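Local coordinates for archaeal Sm-like protein AF-Sm2 (Archaeoglobus fulgidus, PDB 1LJO) that probably binds RNA, as a member of the Sm protein family whose identical subunits assemble here into a hexamer, at residues Q8-M13 and E34-Y39; V20-K23 and Q28-G31; M40-T45 and V70-Q75. All blocks are in the same frame, centred on the assembly; numbering follows the deposited sequence.

Contact 1: Q8-M13 and E34-Y39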
ATOM      1  N   GLN A   8      -4.438   7.998  20.039  1.00 23.39           N
ATOM      2  CA  GLN A   8      -4.945   8.858  21.109  1.00 23.53           C
ATOM      3  C   GLN A   8      -4.952  10.299  20.608  1.00 21.36           C
ATOM      4  O   GLN A   8      -5.904  11.048  20.831  1.00 19.26           O
ATOM      5  CB  GLN A   8      -4.055   8.782  22.361  1.00 28.13           C
ATOM      6  CG  GLN A   8      -4.036   7.441  23.084  1.00 30.41           C
ATOM      7  CD  GLN A   8      -3.272   7.499  24.407  1.00 32.59           C
ATOM      8  OE1 GLN A   8      -2.086   7.833  24.446  1.00 30.42           O
ATOM      9  NE2 GLN A   8      -3.956   7.168  25.497  1.00 34.48           N
ATOM     10  N   MET A   9      -3.872  10.683  19.938  1.00 17.49           N
ATOM     11  CA  MET A   9      -3.751  12.035  19.413  1.00 15.33           C
ATOM     12  C   MET A   9      -4.838  12.316  18.375  1.00 14.63           C
ATOM     13  O   MET A   9      -5.518  13.337  18.446  1.00 15.62           O
ATOM     14  CB  MET A   9      -2.360  12.237  18.795  1.00 15.69           C
ATOM     15  CG  MET A   9      -2.095  13.652  18.294  1.00 21.37           C
ATOM     16  SD  MET A   9      -2.355  14.909  19.578  1.00 27.63           S
ATOM     17  CE  MET A   9      -2.459  16.383  18.583  1.00 23.80           C
ATOM     18  N   VAL A  10      -5.015  11.403  17.424  1.00 13.76           N
ATOM     19  CA  VAL A  10      -6.023  11.599  16.385  1.00 15.31           C
ATOM     20  C   VAL A  10      -7.430  11.707  16.962  1.00 16.49           C
ATOM     21  O   VAL A  10      -8.227  12.530  16.511  1.00 13.31           O
ATOM     22  CB  VAL A  10      -5.992  10.458  15.335  1.00 14.85           C
ATOM     23  CG1 VAL A  10      -7.085  10.676  14.289  1.00 16.89           C
ATOM     24  CG2 VAL A  10      -4.626  10.406  14.660  1.00 13.51           C
ATOM     25  N   LYS A  11      -7.739  10.887  17.963  1.00 14.56           N
ATOM     26  CA  LYS A  11      -9.065  10.939  18.559  1.00 18.34           C
ATOM     27  C   LYS A  11      -9.296  12.282  19.247  1.00 16.58           C
ATOM     28  O   LYS A  11     -10.411  12.789  19.261  1.00 18.09           O
ATOM     29  CB  LYS A  11      -9.263   9.788  19.556  1.00 18.98           C
ATOM     30  CG  LYS A  11     -10.700   9.662  20.058  1.00 26.61           C
ATOM     31  CD  LYS A  11     -10.934   8.372  20.841  1.00 27.09           C
ATOM     32  CE  LYS A  11     -10.141   8.337  22.140  1.00 31.24           C
ATOM     33  NZ  LYS A  11     -10.540   9.432  23.071  1.00 34.46           N
ATOM     34  N   SER A  12      -8.237  12.866  19.800  1.00 16.69           N
ATOM     35  CA  SER A  12      -8.358  14.155  20.469  1.00 16.02           C
ATOM     36  C   SER A  12      -8.684  15.269  19.471  1.00 17.10           C
ATOM     37  O   SER A  12      -9.111  16.348  19.863  1.00 14.71           O
ATOM     38  CB  SER A  12      -7.062  14.502  21.212  1.00 19.31           C
ATOM     39  OG  SER A  12      -6.030  14.879  20.318  1.00 21.19           O
ATOM     40  N   MET A  13      -8.485  14.996  18.183  1.00 16.32           N
ATOM     41  CA  MET A  13      -8.767  15.981  17.137  1.00 18.39           C
ATOM     42  C   MET A  13     -10.230  15.965  16.693  1.00 16.18           C
ATOM     43  O   MET A  13     -10.648  16.802  15.889  1.00 15.91           O
ATOM     44  CB  MET A  13      -7.879  15.730  15.914  1.00 18.87           C
ATOM     45  CG  MET A  13      -6.408  16.063  16.098  1.00 21.81           C
ATOM     46  SD  MET A  13      -5.449  15.669  14.601  1.00 26.67           S
ATOM     47  CE  MET A  13      -4.447  14.327  15.193  1.00 28.82           C
ATOM     48  N   GLU A  34     -15.172  14.404  12.149  1.00 14.72           N
ATOM     49  CA  GLU A  34     -16.384  13.923  12.805  1.00 16.11           C
ATOM     50  C   GLU A  34     -16.245  12.503  13.324  1.00 16.23           C
ATOM     51  O   GLU A  34     -16.993  12.083  14.204  1.00 17.12           O
ATOM     52  CB  GLU A  34     -17.569  13.997  11.837  1.00 20.73           C
ATOM     53  CG  GLU A  34     -18.187  15.374  11.749  1.00 29.40           C
ATOM     54  CD  GLU A  34     -18.969  15.729  12.995  1.00 33.30           C
ATOM     55  OE1 GLU A  34     -20.040  15.126  13.219  1.00 35.00           O
ATOM     56  OE2 GLU A  34     -18.506  16.602  13.756  1.00 38.23           O
ATOM     57  N   GLY A  35     -15.291  11.760  12.775  1.00 14.92           N
ATOM     58  CA  GLY A  35     -15.095  10.392  13.219  1.00 17.13           C
ATOM     59  C   GLY A  35     -13.809   9.769  12.715  1.00 14.75           C
ATOM     60  O   GLY A  35     -13.300  10.135  11.655  1.00 14.72           O
ATOM     61  N   VAL A  36     -13.286   8.824  13.486  1.00 14.61           N
ATOM     62  CA  VAL A  36     -12.059   8.123  13.139  1.00 14.03           C
ATOM     63  C   VAL A  36     -12.070   6.750  13.814  1.00 16.53           C
ATOM     64  O   VAL A  36     -12.747   6.565  14.826  1.00 17.71           O
ATOM     65  CB  VAL A  36     -10.811   8.923  13.613  1.00 16.01           C
ATOM     66  CG1 VAL A  36     -10.901   9.195  15.109  1.00 17.38           C
ATOM     67  CG2 VAL A  36      -9.536   8.156  13.291  1.00 16.33           C
ATOM     68  N   ASP A  37     -11.354   5.784  13.238  1.00 17.00           N
ATOM     69  CA  ASP A  37     -11.269   4.447  13.829  1.00 17.81           C
ATOM     70  C   ASP A  37      -9.809   4.043  14.010  1.00 18.30           C
ATOM     71  O   ASP A  37      -8.905   4.806  13.667  1.00 16.80           O
ATOM     72  CB  ASP A  37     -12.005   3.402  12.980  1.00 17.10           C
ATOM     73  CG  ASP A  37     -11.556   3.391  11.534  1.00 17.69           C
ATOM     74  OD1 ASP A  37     -10.357   3.616  11.281  1.00 18.62           O
ATOM     75  OD2 ASP A  37     -12.410   3.140  10.652  1.00 17.45           O
ATOM     76  N   ASP A  38      -9.580   2.842  14.536  1.00 21.26           N
ATOM     77  CA  ASP A  38      -8.220   2.371  14.781  1.00 22.33           C
ATOM     78  C   ASP A  38      -7.348   2.214  13.541  1.00 19.90           C
ATOM     79  O   ASP A  38      -6.127   2.168  13.648  1.00 21.89           O
ATOM     80  CB  ASP A  38      -8.241   1.054  15.564  1.00 26.36           C
ATOM     81  CG  ASP A  38      -8.720   1.234  16.995  1.00 31.39           C
ATOM     82  OD1 ASP A  38      -8.441   2.301  17.589  1.00 31.56           O
ATOM     83  OD2 ASP A  38      -9.361   0.307  17.532  1.00 35.31           O
ATOM     84  N   TYR A  39      -7.961   2.126  12.367  1.00 19.47           N
ATOM     85  CA  TYR A  39      -7.182   1.995  11.143  1.00 20.09           C
ATOM     86  C   TYR A  39      -6.948   3.383  10.557  1.00 17.99           C
ATOM     87  O   TYR A  39      -6.431   3.534   9.448  1.00 16.32           O
ATOM     88  CB  TYR A  39      -7.919   1.110  10.135  1.00 28.34           C
ATOM     89  CG  TYR A  39      -8.204  -0.279  10.658  1.00 36.83           C
ATOM     90  CD1 TYR A  39      -9.306  -0.524  11.478  1.00 40.12           C
ATOM     91  CD2 TYR A  39      -7.358  -1.345  10.356  1.00 39.62           C
ATOM     92  CE1 TYR A  39      -9.558  -1.799  11.985  1.00 42.98           C
ATOM     93  CE2 TYR A  39      -7.599  -2.622  10.857  1.00 42.48           C
ATOM     94  CZ  TYR A  39      -8.699  -2.842  11.669  1.00 43.68           C
ATOM     95  OH  TYR A  39      -8.943  -4.104  12.161  1.00 46.23           O
TER
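Val10 of helix 6-12 and Val36, the last residue of strand 28-36, meet through their methyl groups. Followed outward, Val36 already has Val10 CG1 at 4.2 Å from its CB. Its CG2 branch, anti to the backbone N, makes the closest touch, lying 3.7 Å from Val10 CG1. Its CG1 branch is set between the backbone N and the carbonyl carbon (chi1 56°), which carries it along the helix backbone, to 4.3 Å from Lys11 CA. Val10 answers with a single branch: its CG1 faces all three of these Val36 carbons, and the two side chains cross obliquely. Lys11 takes part through its CA, since its long chain leads away from the strand. Val36 also packs on Val14 and Leu42, while Val10 reaches Val63 of a neighbouring subunit. Just before Val36, a classic beta bulge sets Glu34 and Gly35 together opposite Tyr43 in the pairing with strand 42-44. Here the N-terminal helix of the Sm fold rests on one end of the long, bent second strand of its sheet. Between these segments the contact is aliphatic, with the two valines buried and no hydrogen bond or salt bridge; it fixes no direction as a polar bond would and depends on the fit of branched methyls.

Contact 2: V20-K23 and Q28-G31. With ACY (acetic acid), chain C.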
ATOM      1  N   VAL A  20      -5.328  17.129   6.079  1.00 12.81           N
ATOM      2  CA  VAL A  20      -4.856  15.785   5.753  1.00 12.18           C
ATOM      3  C   VAL A  20      -4.207  15.655   4.385  1.00 14.25           C
ATOM      4  O   VAL A  20      -4.742  16.139   3.391  1.00 13.93           O
ATOM      5  CB  VAL A  20      -6.022  14.770   5.776  1.00 12.11           C
ATOM      6  CG1 VAL A  20      -5.491  13.355   5.538  1.00 11.83           C
ATOM      7  CG2 VAL A  20      -6.764  14.864   7.092  1.00 11.98           C
ATOM      8  N   GLU A  21      -3.056  14.992   4.339  1.00 10.98           N
ATOM      9  CA  GLU A  21      -2.385  14.761   3.067  1.00 18.04           C
ATOM     10  C   GLU A  21      -2.593  13.285   2.740  1.00 16.71           C
ATOM     11  O   GLU A  21      -2.260  12.415   3.548  1.00 13.57           O
ATOM     12  CB  GLU A  21      -0.891  15.072   3.167  1.00 21.82           C
ATOM     13  CG  GLU A  21      -0.113  14.653   1.932  1.00 29.30           C
ATOM     14  CD  GLU A  21       1.318  15.147   1.949  1.00 33.96           C
ATOM     15  OE1 GLU A  21       2.008  14.938   2.969  1.00 36.33           O
ATOM     16  OE2 GLU A  21       1.751  15.739   0.937  1.00 38.97           O
ATOM     17  N   MET A  22      -3.160  13.013   1.568  1.00 15.57           N
ATOM     18  CA  MET A  22      -3.429  11.644   1.136  1.00 16.49           C
ATOM     19  C   MET A  22      -2.423  11.202   0.089  1.00 18.10           C
ATOM     20  O   MET A  22      -1.962  12.006  -0.724  1.00 19.18           O
ATOM     21  CB  MET A  22      -4.837  11.527   0.540  1.00 15.35           C
ATOM     22  CG  MET A  22      -5.972  11.892   1.475  1.00 14.61           C
ATOM     23  SD  MET A  22      -6.092  10.795   2.906  1.00 14.83           S
ATOM     24  CE  MET A  22      -6.714   9.291   2.142  1.00 12.83           C
ATOM     25  N   LYS A  23      -2.105   9.915   0.096  1.00 17.43           N
ATOM     26  CA  LYS A  23      -1.151   9.359  -0.852  1.00 24.78           C
ATOM     27  C   LYS A  23      -1.637   9.498  -2.295  1.00 30.60           C
ATOM     28  O   LYS A  23      -0.867   9.869  -3.183  1.00 36.89           O
ATOM     29  CB  LYS A  23      -0.889   7.890  -0.511  1.00 25.61           C
ATOM     30  CG  LYS A  23       0.184   7.229  -1.348  1.00 29.18           C
ATOM     31  CD  LYS A  23       0.672   5.946  -0.690  1.00 30.69           C
ATOM     32  CE  LYS A  23      -0.466   4.967  -0.443  1.00 31.48           C
ATOM     33  NZ  LYS A  23      -0.019   3.768   0.318  1.00 29.40           N
ATOM     34  N   GLN A  28      -4.372  18.937  -0.454  1.00 25.00           N
ATOM     35  CA  GLN A  28      -4.725  18.506   0.894  1.00 24.08           C
ATOM     36  C   GLN A  28      -6.216  18.656   1.159  1.00 22.39           C
ATOM     37  O   GLN A  28      -6.905  19.418   0.479  1.00 18.75           O
ATOM     38  CB  GLN A  28      -3.962  19.317   1.947  1.00 26.69           C
ATOM     39  CG  GLN A  28      -2.448  19.306   1.805  1.00 29.60           C
ATOM     40  CD  GLN A  28      -1.933  20.498   1.015  1.00 30.51           C
ATOM     41  OE1 GLN A  28      -2.184  21.651   1.377  1.00 28.00           O
ATOM     42  NE2 GLN A  28      -1.205  20.227  -0.065  1.00 30.38           N
ATOM     43  N   LEU A  29      -6.704  17.919   2.153  1.00 17.60           N
ATOM     44  CA  LEU A  29      -8.103  17.993   2.544  1.00 13.82           C
ATOM     45  C   LEU A  29      -8.172  18.680   3.897  1.00 14.73           C
ATOM     46  O   LEU A  29      -7.406  18.357   4.807  1.00 13.40           O
ATOM     47  CB  LEU A  29      -8.727  16.596   2.653  1.00 15.61           C
ATOM     48  CG  LEU A  29      -8.897  15.789   1.364  1.00 17.65           C
ATOM     49  CD1 LEU A  29      -9.456  16.689   0.265  1.00 19.13           C
ATOM     50  CD2 LEU A  29      -7.563  15.221   0.939  1.00 23.43           C
ATOM     51  N   VAL A  30      -9.080  19.640   4.019  1.00 11.03           N
ATOM     52  CA  VAL A  30      -9.258  20.370   5.262  1.00 13.27           C
ATOM     53  C   VAL A  30     -10.731  20.294   5.635  1.00 15.06           C
ATOM     54  O   VAL A  30     -11.599  20.599   4.814  1.00 13.80           O
ATOM     55  CB  VAL A  30      -8.865  21.852   5.101  1.00 17.35           C
ATOM     56  CG1 VAL A  30      -9.069  22.589   6.411  1.00 15.22           C
ATOM     57  CG2 VAL A  30      -7.423  21.961   4.630  1.00 17.67           C
ATOM     58  N   GLY A  31     -11.014  19.878   6.866  1.00 13.60           N
ATOM     59  CA  GLY A  31     -12.398  19.782   7.297  1.00 12.93           C
ATOM     60  C   GLY A  31     -12.525  19.417   8.760  1.00 12.34           C
ATOM     61  O   GLY A  31     -11.524  19.240   9.451  1.00 13.21           O
TER
HETATM   62  C   ACY C 201       0.711  22.262  -2.453  1.00 51.60           C
HETATM   63  O   ACY C 201       1.760  22.740  -3.062  1.00 52.86           O
HETATM   64  OXT ACY C 201      -0.170  21.465  -2.928  1.00 51.61           O
HETATM   65  CH3 ACY C 201       0.579  22.744  -1.018  1.00 51.74           C
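Gln28 meets Val20 through its CB, 3.6 Å from Val20 O, while its flat amide is turned aside by a bend at chi2 (94°). OE1 of that amide accepts from Gly52 N. An acetic acid molecule, probably left from crystallisation, sits beside the end of the amide that carries OE1 and NE2, roughly level with the group and not over a face. Its CH3 comes to 3.2 Å from Gln28 NE2, and the bond from Gln28 NE2 to its OXT is long at 3.3 Å and bent (140°); Lys51 NZ holds the same molecule. A leucine in place of Gln28 would probably leave Gly52 N without this acceptor and the acetic acid without its amide donor. On the backbone, Val20 N donates to Leu29 O at 2.7 Å, and Leu29 N returns a nearly straight bond (172°) to Val20 O at 2.9 Å. Together they form an antiparallel hydrogen-bonded pair, with the Val20 and Leu29 side chains on the same face of the sheet. Val20 O also receives a CA-H...O contact from Gln28 CA at 3.4 Å. Leu29 CD2 rests 3.7 Å from Met22 CG, and the two side chains cross at about a right angle. Met22 is bent at both chi2 and chi3 and packs further on Val69 and on Val70 of a neighbouring subunit. The pair belongs to the hairpin of strands 17-22 and 28-36, the first two strands of the Sm fold. Strand 17-22 pairs with strand 69-74 on its other edge, through Glu21. The chemistry thus divides in three: backbone bonds set the register of the hairpin, Met22 and Leu29 add an apolar contact, and the Gln28 amide adds a side-chain bond beside the backbone pairing with strand 47-51.

Contact 3: M40-T45 and V70-Q75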
ATOM      1  N   MET A  40      -7.335   4.394  11.326  1.00 16.11           N
ATOM      2  CA  MET A  40      -7.203   5.788  10.924  1.00 17.01           C
ATOM      3  C   MET A  40      -8.037   6.196   9.711  1.00 17.68           C
ATOM      4  O   MET A  40      -7.660   7.102   8.957  1.00 15.78           O
ATOM      5  CB  MET A  40      -5.727   6.156  10.722  1.00 19.38           C
ATOM      6  CG  MET A  40      -5.020   6.413  12.055  1.00 24.63           C
ATOM      7  SD  MET A  40      -3.336   7.051  11.934  1.00 31.38           S
ATOM      8  CE  MET A  40      -3.601   8.464  10.973  1.00 16.88           C
ATOM      9  N   ASN A  41      -9.158   5.510   9.504  1.00 14.05           N
ATOM     10  CA  ASN A  41     -10.065   5.913   8.438  1.00 14.62           C
ATOM     11  C   ASN A  41     -10.582   7.222   9.024  1.00 14.43           C
ATOM     12  O   ASN A  41     -10.699   7.338  10.242  1.00 12.23           O
ATOM     13  CB  ASN A  41     -11.222   4.927   8.282  1.00 11.91           C
ATOM     14  CG  ASN A  41     -10.782   3.609   7.688  1.00 15.14           C
ATOM     15  OD1 ASN A  41     -10.050   3.584   6.699  1.00 11.61           O
ATOM     16  ND2 ASN A  41     -11.225   2.505   8.286  1.00 11.10           N
ATOM     17  N   LEU A  42     -10.875   8.206   8.183  1.00 12.68           N
ATOM     18  CA  LEU A  42     -11.348   9.486   8.687  1.00 14.27           C
ATOM     19  C   LEU A  42     -12.651   9.925   8.035  1.00 14.90           C
ATOM     20  O   LEU A  42     -12.847   9.754   6.832  1.00 14.11           O
ATOM     21  CB  LEU A  42     -10.293  10.575   8.441  1.00 14.12           C
ATOM     22  CG  LEU A  42      -8.846  10.307   8.863  1.00 15.28           C
ATOM     23  CD1 LEU A  42      -7.958  11.430   8.342  1.00 14.57           C
ATOM     24  CD2 LEU A  42      -8.747  10.191  10.381  1.00 15.18           C
ATOM     25  N   TYR A  43     -13.538  10.495   8.842  1.00 14.49           N
ATOM     26  CA  TYR A  43     -14.796  11.018   8.341  1.00 11.72           C
ATOM     27  C   TYR A  43     -14.797  12.512   8.633  1.00 12.35           C
ATOM     28  O   TYR A  43     -14.848  12.932   9.789  1.00 12.43           O
ATOM     29  CB  TYR A  43     -15.995  10.333   9.007  1.00  8.99           C
ATOM     30  CG  TYR A  43     -17.331  10.993   8.708  1.00 12.05           C
ATOM     31  CD1 TYR A  43     -17.588  11.569   7.463  1.00 13.25           C
ATOM     32  CD2 TYR A  43     -18.338  11.038   9.670  1.00 13.38           C
ATOM     33  CE1 TYR A  43     -18.810  12.175   7.185  1.00 17.56           C
ATOM     34  CE2 TYR A  43     -19.564  11.641   9.402  1.00 15.44           C
ATOM     35  CZ  TYR A  43     -19.792  12.211   8.158  1.00 17.83           C
ATOM     36  OH  TYR A  43     -20.989  12.837   7.894  1.00 17.24           O
ATOM     37  N   LEU A  44     -14.714  13.303   7.569  1.00 11.88           N
ATOM     38  CA  LEU A  44     -14.699  14.755   7.681  1.00 12.68           C
ATOM     39  C   LEU A  44     -16.002  15.338   7.161  1.00 10.41           C
ATOM     40  O   LEU A  44     -16.616  14.785   6.250  1.00 14.24           O
ATOM     41  CB  LEU A  44     -13.550  15.346   6.855  1.00 14.22           C
ATOM     42  CG  LEU A  44     -12.119  14.886   7.142  1.00 17.86           C
ATOM     43  CD1 LEU A  44     -11.150  15.679   6.272  1.00 15.18           C
ATOM     44  CD2 LEU A  44     -11.804  15.094   8.611  1.00 18.92           C
ATOM     45  N   THR A  45     -16.423  16.449   7.749  1.00  9.36           N
ATOM     46  CA  THR A  45     -17.628  17.135   7.311  1.00  9.49           C
ATOM     47  C   THR A  45     -17.204  18.561   6.995  1.00 12.47           C
ATOM     48  O   THR A  45     -16.166  19.017   7.483  1.00 13.56           O
ATOM     49  CB  THR A  45     -18.715  17.160   8.402  1.00 10.31           C
ATOM     50  OG1 THR A  45     -18.188  17.757   9.590  1.00 13.74           O
ATOM     51  CG2 THR A  45     -19.202  15.733   8.709  1.00 12.90           C
ATOM     52  N   VAL A  70      -1.491  10.039   4.697  1.00 10.26           N
ATOM     53  CA  VAL A  70      -0.049  10.188   4.864  1.00  9.03           C
ATOM     54  C   VAL A  70       0.269  10.967   6.134  1.00 10.37           C
ATOM     55  O   VAL A  70       1.024  10.505   6.996  1.00 13.74           O
ATOM     56  CB  VAL A  70       0.592  10.926   3.657  1.00 12.59           C
ATOM     57  CG1 VAL A  70       2.078  11.181   3.927  1.00 11.93           C
ATOM     58  CG2 VAL A  70       0.422  10.091   2.387  1.00 12.95           C
ATOM     59  N   LEU A  71      -0.337  12.140   6.257  1.00 10.76           N
ATOM     60  CA  LEU A  71      -0.091  13.011   7.394  1.00 14.37           C
ATOM     61  C   LEU A  71      -1.364  13.730   7.837  1.00 13.59           C
ATOM     62  O   LEU A  71      -2.178  14.129   7.006  1.00 14.87           O
ATOM     63  CB  LEU A  71       0.997  14.027   7.002  1.00 15.71           C
ATOM     64  CG  LEU A  71       1.470  15.127   7.959  1.00 19.18           C
ATOM     65  CD1 LEU A  71       2.766  15.745   7.414  1.00 18.54           C
ATOM     66  CD2 LEU A  71       0.399  16.195   8.103  1.00 19.07           C
ATOM     67  N   ILE A  72      -1.528  13.881   9.149  1.00 11.85           N
ATOM     68  CA  ILE A  72      -2.682  14.573   9.719  1.00 12.14           C
ATOM     69  C   ILE A  72      -2.137  15.692  10.591  1.00 13.51           C
ATOM     70  O   ILE A  72      -1.236  15.477  11.392  1.00 13.00           O
ATOM     71  CB  ILE A  72      -3.541  13.646  10.611  1.00 15.00           C
ATOM     72  CG1 ILE A  72      -4.058  12.462   9.794  1.00 13.31           C
ATOM     73  CG2 ILE A  72      -4.715  14.440  11.206  1.00 15.75           C
ATOM     74  CD1 ILE A  72      -4.883  11.467  10.616  1.00 16.07           C
ATOM     75  N   GLN A  73      -2.684  16.889  10.429  1.00 15.97           N
ATOM     76  CA  GLN A  73      -2.222  18.038  11.192  1.00 17.94           C
ATOM     77  C   GLN A  73      -3.385  18.866  11.710  1.00 19.26           C
ATOM     78  O   GLN A  73      -4.259  19.262  10.941  1.00 19.75           O
ATOM     79  CB  GLN A  73      -1.329  18.918  10.304  1.00 20.01           C
ATOM     80  CG  GLN A  73      -0.980  20.275  10.901  1.00 22.80           C
ATOM     81  CD  GLN A  73      -0.280  21.189   9.910  1.00 24.83           C
ATOM     82  OE1 GLN A  73      -0.761  21.400   8.795  1.00 25.58           O
ATOM     83  NE2 GLN A  73       0.857  21.744  10.314  1.00 24.85           N
ATOM     84  N   PRO A  74      -3.419  19.125  13.025  1.00 21.71           N
ATOM     85  CA  PRO A  74      -4.513  19.930  13.575  1.00 23.39           C
ATOM     86  C   PRO A  74      -4.437  21.271  12.851  1.00 28.88           C
ATOM     87  O   PRO A  74      -3.340  21.751  12.558  1.00 28.01           O
ATOM     88  CB  PRO A  74      -4.141  20.057  15.050  1.00 25.69           C
ATOM     89  CG  PRO A  74      -3.368  18.791  15.318  1.00 25.64           C
ATOM     90  CD  PRO A  74      -2.500  18.687  14.091  1.00 23.40           C
ATOM     91  N   GLN A  75      -5.580  21.868  12.542  1.00 32.73           N
ATOM     92  CA  GLN A  75      -5.558  23.147  11.848  1.00 39.17           C
ATOM     93  C   GLN A  75      -5.690  24.290  12.845  1.00 42.29           C
ATOM     94  O   GLN A  75      -6.107  24.020  13.991  1.00 44.20           O
ATOM     95  CB  GLN A  75      -6.689  23.211  10.821  1.00 41.26           C
ATOM     96  CG  GLN A  75      -6.612  24.408   9.887  1.00 46.85           C
ATOM     97  CD  GLN A  75      -5.312  24.452   9.101  1.00 49.37           C
ATOM     98  OE1 GLN A  75      -4.231  24.604   9.673  1.00 50.93           O
ATOM     99  NE2 GLN A  75      -5.413  24.317   7.784  1.00 50.14           N
TER
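Between Met40 and Leu42, the two residues that touch Ile72, Asn41 OD1 is gripped by Gly66 N and, weakly, by Arg65 NH1, while its ND2 donates to Asp37 OD2. These bonds hold the Asn41 amide in place at the turn leading into strand 42-44, and the residues flanking Asn41 reach inward. Met40, in a left-handed backbone conformation, brings its CE to 3.3 Å from Ile72 CD1. That is tighter than usual carbon contact, so the exact value is doubtful. The two side chains run past one another in opposite senses, and a bend at chi3 of Met40 (56°) turns the methyl to Ile72. Leu42 comes tip to tip, its CD1 3.8 Å and its CD2 4.1 Å from Ile72 CD1. One methyl therefore serves both partners, across the interior of the strongly bent Sm sheet, near the centre of the chain. It joins strand 69-74 to strand 42-44, with which it is not paired, and to the loop before it. Ile72 also packs on Met13, and Leu42 on Val20 and Val36. Leu71 and Ile72 pair in an antiparallel ladder with a strand of a neighbouring subunit, continuing the sheet from one subunit into the next, and Gln73 NE2 donates to Leu59 O of that subunit.

In the fold
From the N terminus, helix 6-12 comes first, and contact 1 closes the loop that brings it against the end of strand 28-36. Contact 2, the hairpin of strands 17-22 and 28-36, is nested inside that loop and bridges only four residues. Contact 3 follows in series: the chain turns from 34-39 straight into 40-45, then runs through the middle strands before 70-75 returns to meet it. Probable backbone hydrogen bonds join the contacts side by side, Glu34 and Gly35 to Tyr43 between contacts 1 and 3, and Glu21 to Val70 and Leu71 between contacts 2 and 3. The hairpin, strand 42-44 and the last strand thus form one curved sheet, against which contact 1 sets the helix.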